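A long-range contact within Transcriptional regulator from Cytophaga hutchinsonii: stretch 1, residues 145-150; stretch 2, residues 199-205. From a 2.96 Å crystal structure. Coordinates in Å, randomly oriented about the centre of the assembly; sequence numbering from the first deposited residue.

Stretch 1 (145-150) TKEFKR
Stretch 2 199-205: FLKEIQT

Residues 145-150 and 199-205 of this transcriptional regulator lie in one chain, and no touching pair is closer than 52 residues in sequence. Stretch 1 leaves a helix at Lys 146, whose positive phi (74/22) belongs to a Schellman motif; Glu 147 (-82/-37) follows, and Phe 148 (-111/144), Lys 149 (-75/145) and Arg 150 (-94/110) are extended. Stretch 2 enters as helix, with Phe 199 (-56/-45), Leu 200 (-56/-43) and Lys 201 (-71/-20), and passes through Glu 202 (-74/-9), Ile 203 (-137/-2) and Gln 204 (-50/-17) to Thr 205, whose phi is 92. In register, Phe 148 and Gln 204 have the nearest CA atoms across the stretches, 4.8 Å apart. Together the stretches bury 369 Å².

The polar evidence centres on one carbonyl. Lys 149 N donates to Ile 203 O at 3.1 Å with an N-H...O angle of 148°, the sole hydrogen bond between the stretches. The same oxygen receives a CA-H...O contact from Phe 148 CA at 3.0 Å, with 153° at the hydrogen, so two consecutive residues, Phe 148 and Lys 149, approach the same oxygen from extended backbone. Within stretch 2, Ile 203 N bonds back to Leu 200 O at 2.9 Å, while Gln 204 N reaches the same Leu 200 O at 2.7 Å in a weak bond.

The apolar evidence centres on Phe 148, which is buried. Its CA-to-CB bond points away overall, yet Phe 148 CB lies 3.8 Å from Ile 203 CG2. With chi1 -46° (m) and chi2 -35°, the ring brings Phe 148 CE1 to 4.0 Å from Leu 200 CD2. Leu 200 (m, t) starts sideways, but its end comes nearer. Ile 203, also sideways, has chi1 -5° and chi2 146°, both off the wells. These hydrocarbon side chains suit a site withdrawn from solvent.

Lys 149, which is exposed, runs its extended aliphatic chain (m, t, t, t) beside Thr 205, with Lys 149 CE 3.4 Å from Thr 205 CA and Lys 149 CG 4.0 Å from Thr 205 OG1. Thr 205 (chi1 -61°, m) and Gln 204 (p, t) are poorly ordered. The 2.3 Å between Glu 147 O and Thr 205 OG1 is a clash and supports no bond. Glu 147 (m, t), partly exposed, directs CB away. Thr 145 OG1 donates weakly to Glu 147 OE2 at 3.3 Å, although that carboxylate oxygen's position is less certain.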

ATOM      1  N   THR A 145     -12.384  28.587   7.200  1.00 29.15           N
ATOM      2  CA  THR A 145     -11.960  29.461   6.113  1.00 29.37           C
ATOM      3  C   THR A 145     -12.888  29.352   4.882  1.00 29.80           C
ATOM      4  O   THR A 145     -12.851  30.201   3.990  1.00 29.31           O
ATOM      5  CB  THR A 145     -10.507  29.127   5.695  1.00 29.32           C
ATOM      6  OG1 THR A 145      -9.877  30.285   5.146  1.00 29.55           O
ATOM      7  CG2 THR A 145     -10.483  28.013   4.685  1.00 28.23           C
ATOM      8  N   LYS A 146     -13.685  28.284   4.847  1.00 30.47           N
ATOM      9  CA  LYS A 146     -14.732  28.039   3.843  1.00 30.91           C
ATOM     10  C   LYS A 146     -14.178  27.620   2.479  1.00 31.49           C
ATOM     11  O   LYS A 146     -14.867  27.722   1.468  1.00 31.46           O
ATOM     12  CB  LYS A 146     -15.720  29.218   3.738  1.00 30.89           C
ATOM     13  CG  LYS A 146     -16.581  29.415   4.998  1.00 30.81           C
ATOM     14  CD  LYS A 146     -17.535  30.602   4.884  1.00 30.32           C
ATOM     15  CE  LYS A 146     -18.376  30.738   6.139  1.00 30.45           C
ATOM     16  NZ  LYS A 146     -19.300  31.906   6.060  1.00 31.54           N
ATOM     17  N   GLU A 147     -12.949  27.105   2.460  1.00 32.26           N
ATOM     18  CA  GLU A 147     -12.360  26.556   1.238  1.00 32.81           C
ATOM     19  C   GLU A 147     -12.854  25.127   1.031  1.00 33.67           C
ATOM     20  O   GLU A 147     -13.094  24.691  -0.090  1.00 33.19           O
ATOM     21  CB  GLU A 147     -10.834  26.580   1.314  1.00 32.60           C
ATOM     22  CG  GLU A 147     -10.212  27.970   1.372  1.00 32.34           C
ATOM     23  CD  GLU A 147      -8.751  27.932   1.796  1.00 33.11           C
ATOM     24  OE1 GLU A 147      -7.950  27.227   1.142  1.00 35.25           O
ATOM     25  OE2 GLU A 147      -8.388  28.588   2.790  1.00 32.05           O
ATOM     26  N   PHE A 148     -13.011  24.397   2.130  1.00 35.08           N
ATOM     27  CA  PHE A 148     -13.468  23.022   2.068  1.00 36.08           C
ATOM     28  C   PHE A 148     -14.871  22.929   2.651  1.00 36.77           C
ATOM     29  O   PHE A 148     -15.184  23.600   3.621  1.00 35.97           O
ATOM     30  CB  PHE A 148     -12.545  22.086   2.866  1.00 36.17           C
ATOM     31  CG  PHE A 148     -11.050  22.295   2.634  1.00 36.51           C
ATOM     32  CD1 PHE A 148     -10.542  22.659   1.404  1.00 36.26           C
ATOM     33  CD2 PHE A 148     -10.148  22.042   3.661  1.00 37.28           C
ATOM     34  CE1 PHE A 148      -9.163  22.816   1.223  1.00 36.61           C
ATOM     35  CE2 PHE A 148      -8.778  22.201   3.480  1.00 37.07           C
ATOM     36  CZ  PHE A 148      -8.288  22.584   2.261  1.00 37.06           C
ATOM     37  N   LYS A 149     -15.690  22.062   2.069  1.00 38.21           N
ATOM     38  CA  LYS A 149     -17.024  21.762   2.596  1.00 39.31           C
ATOM     39  C   LYS A 149     -16.921  20.874   3.848  1.00 40.55           C
ATOM     40  O   LYS A 149     -16.021  20.027   3.912  1.00 41.21           O
ATOM     41  CB  LYS A 149     -17.833  21.036   1.519  1.00 39.06           C
ATOM     42  CG  LYS A 149     -18.167  21.880   0.310  1.00 39.12           C
ATOM     43  CD  LYS A 149     -18.964  21.096  -0.761  1.00 37.50           C
ATOM     44  CE  LYS A 149     -19.288  21.978  -1.924  1.00 35.49           C
ATOM     45  NZ  LYS A 149     -20.011  21.171  -2.894  1.00 35.26           N
ATOM     46  N   ARG A 150     -17.820  21.069   4.825  1.00 41.76           N
ATOM     47  CA  ARG A 150     -17.962  20.149   5.977  1.00 42.62           C
ATOM     48  C   ARG A 150     -19.042  19.176   5.615  1.00 43.08           C
ATOM     49  O   ARG A 150     -20.215  19.574   5.581  1.00 43.24           O
ATOM     50  CB  ARG A 150     -18.444  20.852   7.256  1.00 43.03           C
ATOM     51  CG  ARG A 150     -18.873  19.839   8.364  1.00 44.14           C
ATOM     52  CD  ARG A 150     -19.587  20.401   9.628  1.00 44.91           C
ATOM     53  NE  ARG A 150     -20.560  21.500   9.462  1.00 46.69           N
ATOM     54  CZ  ARG A 150     -21.640  21.509   8.669  1.00 47.30           C
ATOM     55  NH1 ARG A 150     -21.903  20.495   7.845  1.00 48.02           N
ATOM     56  NH2 ARG A 150     -22.452  22.569   8.672  1.00 46.13           N
ATOM     57  N   PHE A 199      -7.652  14.859  -4.120  1.00 48.69           N
ATOM     58  CA  PHE A 199      -8.286  14.999  -2.824  1.00 49.24           C
ATOM     59  C   PHE A 199      -8.824  16.413  -2.649  1.00 50.16           C
ATOM     60  O   PHE A 199      -9.967  16.605  -2.209  1.00 50.36           O
ATOM     61  CB  PHE A 199      -7.276  14.661  -1.737  1.00 48.96           C
ATOM     62  CG  PHE A 199      -7.837  14.679  -0.361  1.00 47.98           C
ATOM     63  CD1 PHE A 199      -7.601  15.764   0.477  1.00 46.53           C
ATOM     64  CD2 PHE A 199      -8.567  13.604   0.115  1.00 47.48           C
ATOM     65  CE1 PHE A 199      -8.094  15.784   1.764  1.00 46.42           C
ATOM     66  CE2 PHE A 199      -9.074  13.610   1.418  1.00 47.29           C
ATOM     67  CZ  PHE A 199      -8.835  14.706   2.240  1.00 47.20           C
ATOM     68  N   LEU A 200      -8.012  17.402  -3.011  1.00 50.93           N
ATOM     69  CA  LEU A 200      -8.439  18.770  -2.866  1.00 51.64           C
ATOM     70  C   LEU A 200      -9.760  19.004  -3.621  1.00 53.61           C
ATOM     71  O   LEU A 200     -10.676  19.629  -3.082  1.00 53.58           O
ATOM     72  CB  LEU A 200      -7.344  19.716  -3.324  1.00 50.81           C
ATOM     73  CG  LEU A 200      -6.220  19.950  -2.330  1.00 49.30           C
ATOM     74  CD1 LEU A 200      -5.117  20.810  -2.933  1.00 46.88           C
ATOM     75  CD2 LEU A 200      -6.764  20.603  -1.069  1.00 47.98           C
ATOM     76  N   LYS A 201      -9.888  18.475  -4.841  1.00 56.01           N
ATOM     77  CA  LYS A 201     -11.111  18.717  -5.620  1.00 58.05           C
ATOM     78  C   LYS A 201     -12.305  17.978  -5.041  1.00 59.98           C
ATOM     79  O   LYS A 201     -13.442  18.347  -5.308  1.00 59.93           O
ATOM     80  CB  LYS A 201     -10.959  18.378  -7.110  1.00 58.06           C
ATOM     81  CG  LYS A 201     -12.218  18.767  -7.965  1.00 58.73           C
ATOM     82  CD  LYS A 201     -11.969  18.770  -9.510  1.00 59.56           C
ATOM     83  CE  LYS A 201     -12.753  19.872 -10.268  1.00 59.22           C
ATOM     84  NZ  LYS A 201     -14.097  20.190  -9.696  1.00 58.61           N
ATOM     85  N   GLU A 202     -12.054  16.947  -4.246  1.00 62.54           N
ATOM     86  CA  GLU A 202     -13.135  16.286  -3.539  1.00 64.63           C
ATOM     87  C   GLU A 202     -13.635  17.157  -2.376  1.00 67.07           C
ATOM     88  O   GLU A 202     -14.665  16.835  -1.800  1.00 67.40           O
ATOM     89  CB  GLU A 202     -12.702  14.890  -3.066  1.00 64.52           C
ATOM     90  CG  GLU A 202     -13.691  14.115  -2.155  1.00 64.09           C
ATOM     91  CD  GLU A 202     -14.896  13.534  -2.876  1.00 64.22           C
ATOM     92  OE1 GLU A 202     -15.067  13.814  -4.082  1.00 64.99           O
ATOM     93  OE2 GLU A 202     -15.665  12.774  -2.238  1.00 63.00           O
ATOM     94  N   ILE A 203     -12.951  18.254  -2.029  1.00 69.87           N
ATOM     95  CA  ILE A 203     -13.476  19.143  -0.980  1.00 72.08           C
ATOM     96  C   ILE A 203     -13.403  20.649  -1.213  1.00 75.35           C
ATOM     97  O   ILE A 203     -13.877  21.409  -0.374  1.00 75.40           O
ATOM     98  CB  ILE A 203     -12.805  18.910   0.375  1.00 71.65           C
ATOM     99  CG1 ILE A 203     -11.827  17.733   0.343  1.00 69.67           C
ATOM    100  CG2 ILE A 203     -13.904  18.803   1.455  1.00 71.39           C
ATOM    101  CD1 ILE A 203     -10.664  17.952   1.238  1.00 67.13           C
ATOM    102  N   GLN A 204     -12.825  21.079  -2.331  1.00 79.43           N
ATOM    103  CA  GLN A 204     -12.624  22.502  -2.645  1.00 82.98           C
ATOM    104  C   GLN A 204     -13.883  23.419  -2.492  1.00 86.69           C
ATOM    105  O   GLN A 204     -13.776  24.656  -2.431  1.00 86.91           O
ATOM    106  CB  GLN A 204     -12.089  22.606  -4.079  1.00 82.96           C
ATOM    107  CG  GLN A 204     -13.150  22.241  -5.158  1.00 83.26           C
ATOM    108  CD  GLN A 204     -12.655  22.380  -6.590  1.00 83.26           C
ATOM    109  OE1 GLN A 204     -11.754  21.661  -7.005  1.00 83.68           O
ATOM    110  NE2 GLN A 204     -13.255  23.299  -7.357  1.00 83.53           N
ATOM    111  N   THR A 205     -15.048  22.793  -2.439  1.00 91.24           N
ATOM    112  CA  THR A 205     -16.254  23.568  -2.298  1.00 94.39           C
ATOM    113  C   THR A 205     -16.829  23.888  -3.666  1.00 95.11           C
ATOM    114  O   THR A 205     -16.185  24.550  -4.478  1.00 96.35           O
ATOM    115  CB  THR A 205     -15.903  24.873  -1.639  1.00 95.73           C
ATOM    116  OG1 THR A 205     -15.355  24.602  -0.348  1.00 98.65           O
ATOM    117  CG2 THR A 205     -17.171  25.699  -1.462  1.00 95.60           C
TER